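Local coordinates for trigger factor (PDB 2NSC), which probably assists newly made proteins as a ribosome-bound chaperone, keeping them in an open conformation, and isomerises peptidyl-prolyl bonds, at residues Y17-G20 against A21-A25; P42-K46 against G47-K51; M56-G59 against E60-E64. All coordinates share one frame; numbering follows the deposited sequence.

Interaction 1: residues Y17-G20 against A21-A25; sequences YVFG and AEEIA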
loop_
_atom_site.group_PDB
_atom_site.type_symbol
_atom_site.label_atom_id
_atom_site.label_comp_id
_atom_site.label_asym_id
_atom_site.label_seq_id
_atom_site.Cartn_x
_atom_site.Cartn_y
_atom_site.Cartn_z
ATOM N N TYR A 17 -4.040 -10.916 -0.872
ATOM C CA TYR A 17 -3.645 -10.167 -2.066
ATOM C C TYR A 17 -2.242 -9.626 -1.857
ATOM O O TYR A 17 -1.988 -8.956 -0.874
ATOM C CB TYR A 17 -4.620 -9.008 -2.320
ATOM C CG TYR A 17 -5.958 -9.441 -2.863
ATOM C CD1 TYR A 17 -6.239 -9.319 -4.231
ATOM C CD2 TYR A 17 -6.932 -10.012 -2.032
ATOM C CE1 TYR A 17 -7.478 -9.726 -4.766
ATOM C CE2 TYR A 17 -8.181 -10.441 -2.547
ATOM C CZ TYR A 17 -8.442 -10.289 -3.918
ATOM O OH TYR A 17 -9.637 -10.671 -4.456
ATOM N N VAL A 18 -1.336 -9.936 -2.778
ATOM C CA VAL A 18 0.032 -9.410 -2.771
ATOM C C VAL A 18 0.186 -8.499 -3.991
ATOM O O VAL A 18 -0.051 -8.920 -5.130
ATOM C CB VAL A 18 1.068 -10.559 -2.827
ATOM C CG1 VAL A 18 2.505 -10.018 -2.924
ATOM C CG2 VAL A 18 0.923 -11.467 -1.601
ATOM N N PHE A 19 0.584 -7.258 -3.742
ATOM C CA PHE A 19 0.619 -6.238 -4.772
ATOM C C PHE A 19 2.042 -6.024 -5.267
ATOM O O PHE A 19 2.989 -6.030 -4.480
ATOM C CB PHE A 19 0.017 -4.923 -4.260
ATOM C CG PHE A 19 -1.403 -5.057 -3.790
ATOM C CD1 PHE A 19 -2.454 -4.976 -4.692
ATOM C CD2 PHE A 19 -1.694 -5.315 -2.447
ATOM C CE1 PHE A 19 -3.785 -5.119 -4.257
ATOM C CE2 PHE A 19 -3.007 -5.446 -2.013
ATOM C CZ PHE A 19 -4.064 -5.361 -2.925
ATOM N N GLY A 20 2.166 -5.829 -6.581
ATOM C CA GLY A 20 3.454 -5.648 -7.221
ATOM C C GLY A 20 3.914 -4.202 -7.211
ATOM O O GLY A 20 3.155 -3.308 -6.845
ATOM N N ALA A 21 5.160 -3.981 -7.617
ATOM C CA ALA A 21 5.761 -2.648 -7.631
ATOM C C ALA A 21 4.972 -1.596 -8.442
ATOM O O ALA A 21 4.934 -0.419 -8.068
ATOM C CB ALA A 21 7.220 -2.737 -8.136
ATOM N N GLU A 22 4.352 -2.008 -9.543
ATOM C CA GLU A 22 3.640 -1.056 -10.400
ATOM C C GLU A 22 2.351 -0.547 -9.736
ATOM O O GLU A 22 2.055 0.647 -9.778
ATOM C CB GLU A 22 3.353 -1.681 -11.766
ATOM C CG GLU A 22 2.529 -0.803 -12.721
ATOM C CD GLU A 22 3.119 0.600 -12.953
ATOM O OE1 GLU A 22 4.242 0.711 -13.517
ATOM O OE2 GLU A 22 2.440 1.598 -12.591
ATOM N N GLU A 23 1.612 -1.469 -9.110
ATOM C CA GLU A 23 0.368 -1.186 -8.415
ATOM C C GLU A 23 0.619 -0.293 -7.220
ATOM O O GLU A 23 -0.172 0.606 -6.932
ATOM C CB GLU A 23 -0.266 -2.494 -7.951
ATOM C CG GLU A 23 -0.805 -3.310 -9.104
ATOM C CD GLU A 23 -1.069 -4.742 -8.729
ATOM O OE1 GLU A 23 -0.295 -5.311 -7.926
ATOM O OE2 GLU A 23 -2.068 -5.299 -9.240
ATOM N N ILE A 24 1.729 -0.547 -6.539
ATOM C CA ILE A 24 2.141 0.233 -5.382
ATOM C C ILE A 24 2.426 1.682 -5.806
ATOM O O ILE A 24 1.918 2.619 -5.199
ATOM C CB ILE A 24 3.358 -0.413 -4.693
ATOM C CG1 ILE A 24 2.956 -1.772 -4.117
ATOM C CG2 ILE A 24 3.927 0.501 -3.586
ATOM C CD1 ILE A 24 4.089 -2.492 -3.396
ATOM N N ALA A 25 3.198 1.847 -6.873
ATOM C CA ALA A 25 3.474 3.174 -7.399
ATOM C C ALA A 25 2.184 3.906 -7.818
ATOM O O ALA A 25 2.000 5.081 -7.459
ATOM C CB ALA A 25 4.480 3.099 -8.549
#

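Interaction 2: residues P42-K46 against G47-K51; sequences PGFRK and GRIPK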
loop_
_atom_site.group_PDB
_atom_site.type_symbol
_atom_site.label_atom_id
_atom_site.label_comp_id
_atom_site.label_asym_id
_atom_site.label_seq_id
_atom_site.Cartn_x
_atom_site.Cartn_y
_atom_site.Cartn_z
ATOM N N PRO A 42 2.474 25.264 4.290
ATOM C CA PRO A 42 3.281 26.417 3.894
ATOM C C PRO A 42 4.392 26.024 2.913
ATOM O O PRO A 42 4.971 24.938 3.035
ATOM C CB PRO A 42 3.871 26.914 5.223
ATOM C CG PRO A 42 2.938 26.393 6.271
ATOM C CD PRO A 42 2.437 25.093 5.758
ATOM N N GLY A 43 4.654 26.891 1.938
ATOM C CA GLY A 43 5.739 26.681 0.981
ATOM C C GLY A 43 5.341 26.034 -0.337
ATOM O O GLY A 43 6.164 25.947 -1.254
ATOM N N PHE A 44 4.091 25.569 -0.429
ATOM C CA PHE A 44 3.564 24.982 -1.662
ATOM C C PHE A 44 2.166 25.465 -2.010
ATOM O O PHE A 44 1.272 25.498 -1.159
ATOM C CB PHE A 44 3.576 23.458 -1.580
ATOM C CG PHE A 44 4.926 22.895 -1.341
ATOM C CD1 PHE A 44 5.824 22.748 -2.396
ATOM C CD2 PHE A 44 5.322 22.537 -0.056
ATOM C CE1 PHE A 44 7.102 22.236 -2.174
ATOM C CE2 PHE A 44 6.596 22.027 0.184
ATOM C CZ PHE A 44 7.488 21.865 -0.885
ATOM N N ARG A 45 1.994 25.844 -3.271
ATOM C CA ARG A 45 0.678 26.142 -3.828
ATOM C C ARG A 45 -0.361 25.041 -3.524
ATOM O O ARG A 45 -0.038 23.853 -3.489
ATOM C CB ARG A 45 0.781 26.338 -5.346
ATOM C CG ARG A 45 1.629 27.523 -5.816
ATOM C CD ARG A 45 0.973 28.861 -5.453
ATOM N NE ARG A 45 -0.470 28.850 -5.720
ATOM C CZ ARG A 45 -1.091 29.707 -6.534
ATOM N NH1 ARG A 45 -0.397 30.668 -7.164
ATOM N NH2 ARG A 45 -2.407 29.608 -6.703
ATOM N N LYS A 46 -1.601 25.473 -3.311
ATOM C CA LYS A 46 -2.739 24.596 -3.076
ATOM C C LYS A 46 -2.860 23.519 -4.158
ATOM O O LYS A 46 -3.206 23.822 -5.301
ATOM C CB LYS A 46 -4.025 25.427 -3.044
ATOM C CG LYS A 46 -5.267 24.599 -2.768
ATOM C CD LYS A 46 -6.565 25.268 -3.201
ATOM C CE LYS A 46 -7.746 24.369 -2.807
ATOM N NZ LYS A 46 -8.969 24.611 -3.621
ATOM N N GLY A 47 -2.584 22.268 -3.784
ATOM C CA GLY A 47 -2.687 21.123 -4.699
ATOM C C GLY A 47 -1.385 20.794 -5.425
ATOM O O GLY A 47 -1.381 20.025 -6.385
ATOM N N ARG A 48 -0.272 21.372 -4.973
ATOM C CA ARG A 48 0.989 21.195 -5.690
ATOM C C ARG A 48 2.112 20.622 -4.831
ATOM O O ARG A 48 3.289 20.784 -5.160
ATOM C CB ARG A 48 1.447 22.520 -6.341
ATOM C CG ARG A 48 0.379 23.265 -7.172
ATOM C CD ARG A 48 0.039 22.573 -8.485
ATOM N NE ARG A 48 1.250 22.224 -9.221
ATOM C CZ ARG A 48 1.863 23.000 -10.113
ATOM N NH1 ARG A 48 1.385 24.195 -10.432
ATOM N NH2 ARG A 48 2.964 22.558 -10.702
ATOM N N ILE A 49 1.776 19.961 -3.730
ATOM C CA ILE A 49 2.831 19.403 -2.871
ATOM C C ILE A 49 3.472 18.184 -3.568
ATOM O O ILE A 49 2.765 17.255 -3.943
ATOM C CB ILE A 49 2.314 19.019 -1.459
ATOM C CG1 ILE A 49 1.500 20.161 -0.828
ATOM C CG2 ILE A 49 3.488 18.624 -0.558
ATOM C CD1 ILE A 49 0.632 19.740 0.369
ATOM N N PRO A 50 4.806 18.199 -3.769
ATOM C CA PRO A 50 5.462 17.020 -4.362
ATOM C C PRO A 50 5.300 15.741 -3.517
ATOM O O PRO A 50 5.204 15.829 -2.287
ATOM C CB PRO A 50 6.944 17.439 -4.443
ATOM C CG PRO A 50 6.922 18.936 -4.428
ATOM C CD PRO A 50 5.774 19.277 -3.511
ATOM N N LYS A 51 5.262 14.582 -4.184
ATOM C CA LYS A 51 5.192 13.263 -3.521
ATOM C C LYS A 51 6.241 13.075 -2.410
ATOM O O LYS A 51 5.917 12.601 -1.319
ATOM C CB LYS A 51 5.275 12.112 -4.549
ATOM C CG LYS A 51 5.398 10.707 -3.913
ATOM C CD LYS A 51 4.919 9.571 -4.811
ATOM C CE LYS A 51 5.849 9.323 -5.973
ATOM N NZ LYS A 51 5.452 8.093 -6.730
#

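Interaction 3: residues M56-G59 against E60-E64; sequences MKLG and EEFQE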
loop_
_atom_site.group_PDB
_atom_site.type_symbol
_atom_site.label_atom_id
_atom_site.label_comp_id
_atom_site.label_asym_id
_atom_site.label_seq_id
_atom_site.Cartn_x
_atom_site.Cartn_y
_atom_site.Cartn_z
ATOM N N MET A 56 7.776 12.573 3.401
ATOM C CA MET A 56 8.661 13.071 4.473
ATOM C C MET A 56 7.884 13.610 5.687
ATOM O O MET A 56 8.167 13.234 6.830
ATOM C CB MET A 56 9.627 14.132 3.926
ATOM C CG MET A 56 10.584 14.691 4.955
ATOM S SD MET A 56 11.395 16.204 4.407
ATOM C CE MET A 56 10.035 17.380 4.465
ATOM N N LYS A 57 6.913 14.486 5.420
ATOM C CA LYS A 57 6.012 15.027 6.442
ATOM C C LYS A 57 5.238 13.923 7.172
ATOM O O LYS A 57 5.302 13.813 8.403
ATOM C CB LYS A 57 5.003 16.002 5.810
ATOM C CG LYS A 57 5.606 17.197 5.080
ATOM C CD LYS A 57 6.289 18.136 6.032
ATOM C CE LYS A 57 6.940 19.282 5.295
ATOM N NZ LYS A 57 7.278 20.370 6.248
ATOM N N LEU A 58 4.522 13.111 6.393
ATOM C CA LEU A 58 3.656 12.055 6.916
ATOM C C LEU A 58 4.397 10.855 7.495
ATOM O O LEU A 58 3.882 10.197 8.393
ATOM C CB LEU A 58 2.690 11.559 5.833
ATOM C CG LEU A 58 1.811 12.574 5.098
ATOM C CD1 LEU A 58 0.680 11.871 4.382
ATOM C CD2 LEU A 58 1.269 13.614 6.047
ATOM N N GLY A 59 5.582 10.560 6.967
ATOM C CA GLY A 59 6.371 9.413 7.415
ATOM C C GLY A 59 5.624 8.117 7.186
ATOM O O GLY A 59 5.130 7.865 6.076
ATOM N N GLU A 60 5.506 7.316 8.247
ATOM C CA GLU A 60 4.878 5.986 8.157
ATOM C C GLU A 60 3.369 6.037 7.918
ATOM O O GLU A 60 2.771 5.036 7.544
ATOM C CB GLU A 60 5.218 5.119 9.381
ATOM C CG GLU A 60 6.730 4.971 9.628
ATOM C CD GLU A 60 7.095 3.789 10.518
ATOM O OE1 GLU A 60 6.628 3.733 11.681
ATOM O OE2 GLU A 60 7.873 2.918 10.058
ATOM N N GLU A 61 2.767 7.207 8.124
ATOM C CA GLU A 61 1.347 7.404 7.864
ATOM C C GLU A 61 1.027 7.440 6.369
ATOM O O GLU A 61 -0.103 7.152 5.981
ATOM C CB GLU A 61 0.843 8.688 8.530
ATOM C CG GLU A 61 -0.617 8.615 8.969
ATOM C CD GLU A 61 -1.240 9.969 9.348
ATOM O OE1 GLU A 61 -0.515 10.875 9.852
ATOM O OE2 GLU A 61 -2.478 10.120 9.129
ATOM N N PHE A 62 2.012 7.790 5.536
ATOM C CA PHE A 62 1.797 7.839 4.092
ATOM C C PHE A 62 1.434 6.460 3.558
ATOM O O PHE A 62 0.596 6.354 2.663
ATOM C CB PHE A 62 3.002 8.404 3.328
ATOM C CG PHE A 62 2.750 8.560 1.839
ATOM C CD1 PHE A 62 2.178 9.741 1.332
ATOM C CD2 PHE A 62 3.062 7.529 0.950
ATOM C CE1 PHE A 62 1.914 9.901 -0.025
ATOM C CE2 PHE A 62 2.803 7.669 -0.426
ATOM C CZ PHE A 62 2.230 8.862 -0.920
ATOM N N GLN A 63 2.063 5.421 4.116
ATOM C CA GLN A 63 1.792 4.025 3.768
ATOM C C GLN A 63 0.334 3.638 3.975
ATOM O O GLN A 63 -0.197 2.814 3.239
ATOM C CB GLN A 63 2.600 3.066 4.652
ATOM C CG GLN A 63 4.087 3.079 4.522
ATOM C CD GLN A 63 4.707 1.942 5.321
ATOM O OE1 GLN A 63 3.997 1.100 5.911
ATOM N NE2 GLN A 63 6.037 1.888 5.324
ATOM N N GLU A 64 -0.283 4.182 5.027
ATOM C CA GLU A 64 -1.684 3.898 5.337
ATOM C C GLU A 64 -2.581 4.321 4.180
ATOM O O GLU A 64 -3.490 3.580 3.795
ATOM C CB GLU A 64 -2.113 4.611 6.620
ATOM C CG GLU A 64 -1.372 4.125 7.867
ATOM C CD GLU A 64 -1.412 2.593 8.034
ATOM O OE1 GLU A 64 -2.496 1.970 7.865
ATOM O OE2 GLU A 64 -0.343 2.015 8.345
#

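Interaction 1: residues Y17-G20 against A21-A25
With chi1 at -70°, the CG of Glu23 lies anti to its carbonyl carbon, and the extended chain beyond it carries the carboxylate back to Gly20, just ahead of the helix. OE1 of Glu23 takes the N-H of Gly20 at an N to OE1 distance of 2.9 Å, in a fairly straight bond (163° at the hydrogen) that meets the oxygen nearly along its own C-O axis. The same oxygen lies at the edge of the Phe19 ring, 3.9 Å from CD1 of Phe19, with ring and carboxylate planes 63° apart. Ile24 N donates to Gly20 O at 3.1 Å, which closes the first helical turn, while CG1 and CD1 of Ile24 pack alongside that carbonyl. Outside the turn, Phe19 and Glu23 both rest on Leu70 of helix 62-71, and OE2 of Glu23 receives a weak hydrogen bond from Met1 N. Replacing Glu23 with an alanine would probably leave the Gly20 N-H without this acceptor and the Phe19 ring edge without its polar neighbour. A glutamate three residues into a helix, bonded to the N-H of the N-cap residue, forms one half of a capping box; Gly20 has no side chain to supply the other.

Interaction 2: residues P42-K46 against G47-K51
This is a local contact round a tight turn, closed by one backbone hydrogen bond and flanked by the packing of Phe44 on Ile49 and Pro50, in the surface loop between helix 21-36 and helix 51-58. The turn proper is a type II beta turn from Arg45 to Arg48. Its closing bond runs from Arg48 N to Arg45 O at 2.9 Å, bent to 141° at the hydrogen, and the donor stands above the carbonyl plane of Arg45. Gly47 occupies the third position with a phi of 92°, at which a side-chain carbon would collide with the Lys46 carbonyl oxygen, a backbone shape only glycine takes easily.

At the two ends of the turn, the aliphatic roots of two arginines touch: CB of Arg45 lies 3.6 Å from CG of Arg48. Both chains then bend and lead their guanidinium groups away from the turn, NE of Arg45 remaining 6.9 Å from NH1 of Arg48. The CG of Phe44 is anti to its carbonyl carbon (chi1 -58°), and this brings the ring to Pro50, which it crosses at about a right angle. CE1 of Phe44 is 3.5 Å from CD of Pro50, while CB of Phe44 meets CG1 of Ile49 at 4.0 Å. Ile49 is the buried member of the group; it packs on Val39, Ile41 and Leu54, and its N-H is bonded to OD1 of Asn36, at the end of helix 21-36. Pro50 is the N-cap of helix 51-58, which the loop enters directly.

The run Gly-Phe-Arg-Lys-Gly-Arg-Ile-Pro from Gly43 to Pro50 matches the trigger factor signature, the loop with which relatives dock on the ribosome, and its exposed basic side chains are consistent with that role here.

Interaction 3: residues M56-G59 against E60-E64
Leu58 ends helix 51-58 and meets the following segment with both its carbonyl and its side chain. Leu58 O accepts the N-H of Glu61, with N and O 3.2 Å apart, and the donor stands well above the carbonyl plane. CB of Glu61 also touches this oxygen, 3.4 Å from Leu58 O. The side chain of Leu58 turns to Phe62, four residues on: CB of Leu58 is 4.0 Å from CB of Phe62, and CD1 of Leu58 is 4.0 Å from CD1 of Phe62. The methyl group comes up to the ring at its edge, near the ring plane, and not over a face. Phe62 presents that edge because its CG is anti to the backbone N (chi1 -176°), which swings the ring off toward helix 21-36. There it packs on Glu28, Ala31 and Val32, while Leu58 touches Leu35 of the same helix.

Gly59 is the first residue to leave the helical conformation, with a positive phi of 61°. Its backbone angles and those of Glu60 are close to a type II' beta turn from Leu58 to Glu61, a turn that commonly has glycine at its second position. The chain is thereby redirected from one helix into the next. Gly59 O then takes the N-H of Phe62 at 3.2 Å between N and O, again from a donor well out of the carbonyl plane, and CB of Phe62 packs 3.5 Å from Gly59 O. CB of Glu60 points away from residues 56-59, yet lies 3.7 Å from Gly59 C, and further along helix 62-71 Glu64 forms a salt bridge with Arg92.

In the fold
All three interactions lie in the N-terminal, ribosome-binding part of trigger factor; the isomerase domain is not part of this chain. Helix 21-36 ties them together: interaction 1 starts it, interaction 3 packs on its flank, and its end holds interaction 2 through Asn36. Interaction 2 in turn leads into helix 51-58, which interaction 3 terminates, and helix 62-71 runs on from there until its Leu70 meets interaction 1. No two of the contacts touch. Centre to centre, interactions 1 and 2 are 26 Å apart, interactions 1 and 3 are 18 Å apart, and interactions 2 and 3 are 16 Å apart, which places the probable ribosome-docking loop 42-51 toward the opposite end of helix 21-36 from residues 17-25.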